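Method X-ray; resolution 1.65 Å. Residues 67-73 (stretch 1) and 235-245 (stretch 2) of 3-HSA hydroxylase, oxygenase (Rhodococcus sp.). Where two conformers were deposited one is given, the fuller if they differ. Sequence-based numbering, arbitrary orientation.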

# COMPACT_ATOMS: atom_id res chain seq x y z
N LEU A 67 25.67 10.90 16.76
CA LEU A 67 25.62 10.53 18.18
C LEU A 67 24.38 11.14 18.84
O LEU A 67 23.66 10.46 19.58
CB LEU A 67 26.90 10.99 18.89
CG LEU A 67 26.87 10.84 20.42
CD1 LEU A 67 26.66 9.43 20.92
CD2 LEU A 67 28.15 11.39 21.03
N PHE A 68 24.11 12.41 18.55
CA PHE A 68 22.95 13.10 19.12
C PHE A 68 21.66 12.38 18.71
O PHE A 68 20.81 12.07 19.58
CB PHE A 68 22.90 14.57 18.70
CG PHE A 68 21.66 15.27 19.18
CD1 PHE A 68 21.55 15.67 20.51
CD2 PHE A 68 20.59 15.51 18.31
CE1 PHE A 68 20.40 16.32 20.98
CE2 PHE A 68 19.41 16.13 18.78
CZ PHE A 68 19.33 16.53 20.10
N TYR A 69 21.49 12.09 17.41
CA TYR A 69 20.24 11.46 16.98
C TYR A 69 20.11 10.02 17.48
O TYR A 69 19.00 9.54 17.73
CB TYR A 69 20.03 11.55 15.47
CG TYR A 69 19.92 12.97 14.98
CD1 TYR A 69 18.92 13.82 15.45
CD2 TYR A 69 20.84 13.47 14.06
CE1 TYR A 69 18.83 15.15 15.01
CE2 TYR A 69 20.76 14.79 13.60
CZ TYR A 69 19.75 15.62 14.06
OH TYR A 69 19.69 16.92 13.59
N SER A 70 21.25 9.35 17.67
CA SER A 70 21.29 7.99 18.24
C SER A 70 20.80 8.03 19.68
O SER A 70 20.05 7.14 20.11
CB SER A 70 22.71 7.43 18.16
OG SER A 70 23.04 7.26 16.79
N ALA A 71 21.19 9.07 20.41
CA ALA A 71 20.74 9.26 21.81
C ALA A 71 19.24 9.51 21.86
O ALA A 71 18.51 8.92 22.68
CB ALA A 71 21.51 10.40 22.46
N VAL A 72 18.77 10.35 20.95
CA VAL A 72 17.34 10.62 20.81
C VAL A 72 16.54 9.35 20.53
O VAL A 72 15.53 9.08 21.19
CB VAL A 72 17.08 11.65 19.71
CG1 VAL A 72 15.57 11.75 19.38
CG2 VAL A 72 17.55 13.01 20.23
N ARG A 73 17.02 8.59 19.55
CA ARG A 73 16.39 7.32 19.19
C ARG A 73 16.24 6.43 20.42
O ARG A 73 15.17 5.86 20.66
CB ARG A 73 17.20 6.58 18.13
CG ARG A 73 16.52 5.34 17.65
CD ARG A 73 17.38 4.63 16.66
NE ARG A 73 18.42 3.87 17.35
CZ ARG A 73 19.12 2.88 16.79
NH1 ARG A 73 18.91 2.50 15.52
NH2 ARG A 73 20.05 2.25 17.50
N THR A 235 18.28 20.02 7.34
CA THR A 235 18.50 18.66 7.83
C THR A 235 18.39 18.53 9.36
O THR A 235 17.74 17.62 9.87
CB THR A 235 19.86 18.11 7.34
OG1 THR A 235 19.82 18.00 5.91
CG2 THR A 235 20.12 16.72 7.93
N ILE A 236 19.05 19.42 10.08
CA ILE A 236 19.14 19.30 11.55
C ILE A 236 17.78 19.32 12.24
O ILE A 236 17.51 18.47 13.13
CB ILE A 236 20.03 20.45 12.09
CG1 ILE A 236 21.49 20.20 11.64
CG2 ILE A 236 19.88 20.63 13.62
CD1 ILE A 236 22.23 19.08 12.46
N HIS A 237 16.94 20.30 11.89
CA HIS A 237 15.67 20.44 12.63
C HIS A 237 14.69 19.34 12.22
O HIS A 237 14.19 18.61 13.09
CB HIS A 237 15.12 21.85 12.51
CG HIS A 237 13.76 22.03 13.11
ND1 HIS A 237 13.48 21.70 14.42
CD2 HIS A 237 12.61 22.49 12.58
CE1 HIS A 237 12.21 21.95 14.67
NE2 HIS A 237 11.66 22.43 13.57
N PRO A 238 14.44 19.17 10.91
CA PRO A 238 13.53 18.05 10.58
C PRO A 238 14.00 16.66 11.07
O PRO A 238 13.18 15.83 11.47
CB PRO A 238 13.43 18.11 9.05
CG PRO A 238 13.64 19.59 8.76
CD PRO A 238 14.79 19.94 9.70
N THR A 239 15.31 16.40 11.06
CA THR A 239 15.80 15.11 11.59
C THR A 239 15.52 15.01 13.11
O THR A 239 15.20 13.92 13.62
CB THR A 239 17.29 14.91 11.27
OG1 THR A 239 17.45 14.91 9.84
CG2 THR A 239 17.82 13.56 11.83
N THR A 240 15.58 16.15 13.81
CA THR A 240 15.21 16.18 15.25
C THR A 240 13.74 15.80 15.50
O THR A 240 13.38 15.31 16.57
CB THR A 240 15.65 17.48 15.95
OG1 THR A 240 16.61 17.15 16.98
CG2 THR A 240 14.49 18.18 16.62
N ILE A 241 12.90 16.00 14.48
CA ILE A 241 11.50 15.64 14.51
C ILE A 241 11.27 14.18 14.10
O ILE A 241 10.40 13.50 14.66
CB ILE A 241 10.70 16.63 13.58
CG1 ILE A 241 10.85 18.06 14.11
CG2 ILE A 241 9.25 16.15 13.32
CD1 ILE A 241 10.49 18.23 15.62
N SER A 242 12.03 13.69 13.13
CA SER A 242 11.85 12.29 12.71
C SER A 242 12.53 11.30 13.66
O SER A 242 12.00 10.21 13.90
CB SER A 242 12.37 12.05 11.27
OG SER A 242 11.60 12.81 10.35
N ALA A 243 13.71 11.65 14.17
CA ALA A 243 14.48 10.69 15.01
C ALA A 243 13.68 10.12 16.19
O ALA A 243 13.71 8.91 16.41
CB ALA A 243 15.81 11.32 15.47
N PRO A 244 12.94 10.97 16.94
CA PRO A 244 12.16 10.40 18.05
C PRO A 244 11.03 9.49 17.56
O PRO A 244 10.72 8.51 18.20
CB PRO A 244 11.63 11.63 18.82
CG PRO A 244 11.75 12.78 17.86
CD PRO A 244 12.82 12.44 16.86
N ILE A 245 10.45 9.79 16.40
CA ILE A 245 9.39 8.92 15.87
C ILE A 245 9.97 7.57 15.47
O ILE A 245 9.38 6.52 15.76
CB ILE A 245 8.62 9.60 14.76
CG1 ILE A 245 7.97 10.89 15.30
CG2 ILE A 245 7.57 8.66 14.19
CD1 ILE A 245 7.34 11.80 14.20

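Two helices, far apart in sequence and crossing at 36° with their axes 8.4 Å apart at closest approach, pack through a single tyrosine knob anchored by one hydrogen bond and extended by a small apolar patch. Tyr69, the residue most covered by the partner helix, points its CA-to-CB bond toward it and sits among Ile236, Thr239, Thr240 and Ala243. Its length lets the hydroxyl reach the backbone: Tyr69 OH donates to Ile236 O at 2.7 Å. Ile236 O also accepts the helical bond from Thr240 N (3.1 Å), so the tyrosine adds a second donor without breaking the turn.

The ring also makes contact. Thr239 CG2 lies 3.4 Å from the centroid of the Tyr69 ring, almost on its normal, in a CH-pi contact. Threonine suits this place because its two branches do different work: the methyl meets the ring, while Thr239 OG1 donates to Thr235 O (2.7 Å) within its own helix.

Farther along, small and compact side chains allow close approach. Val72 CG1 packs against Ala243 CB at 3.9 Å and Pro244 CD at 3.8 Å, and the alanine methyl also touches the tyrosine, with Tyr69 CD1 4.0 Å from Ala243 CB. Pro244, lacking an amide hydrogen, leaves its backbone nitrogen free of the usual helical bond and offers Val72 an apolar surface.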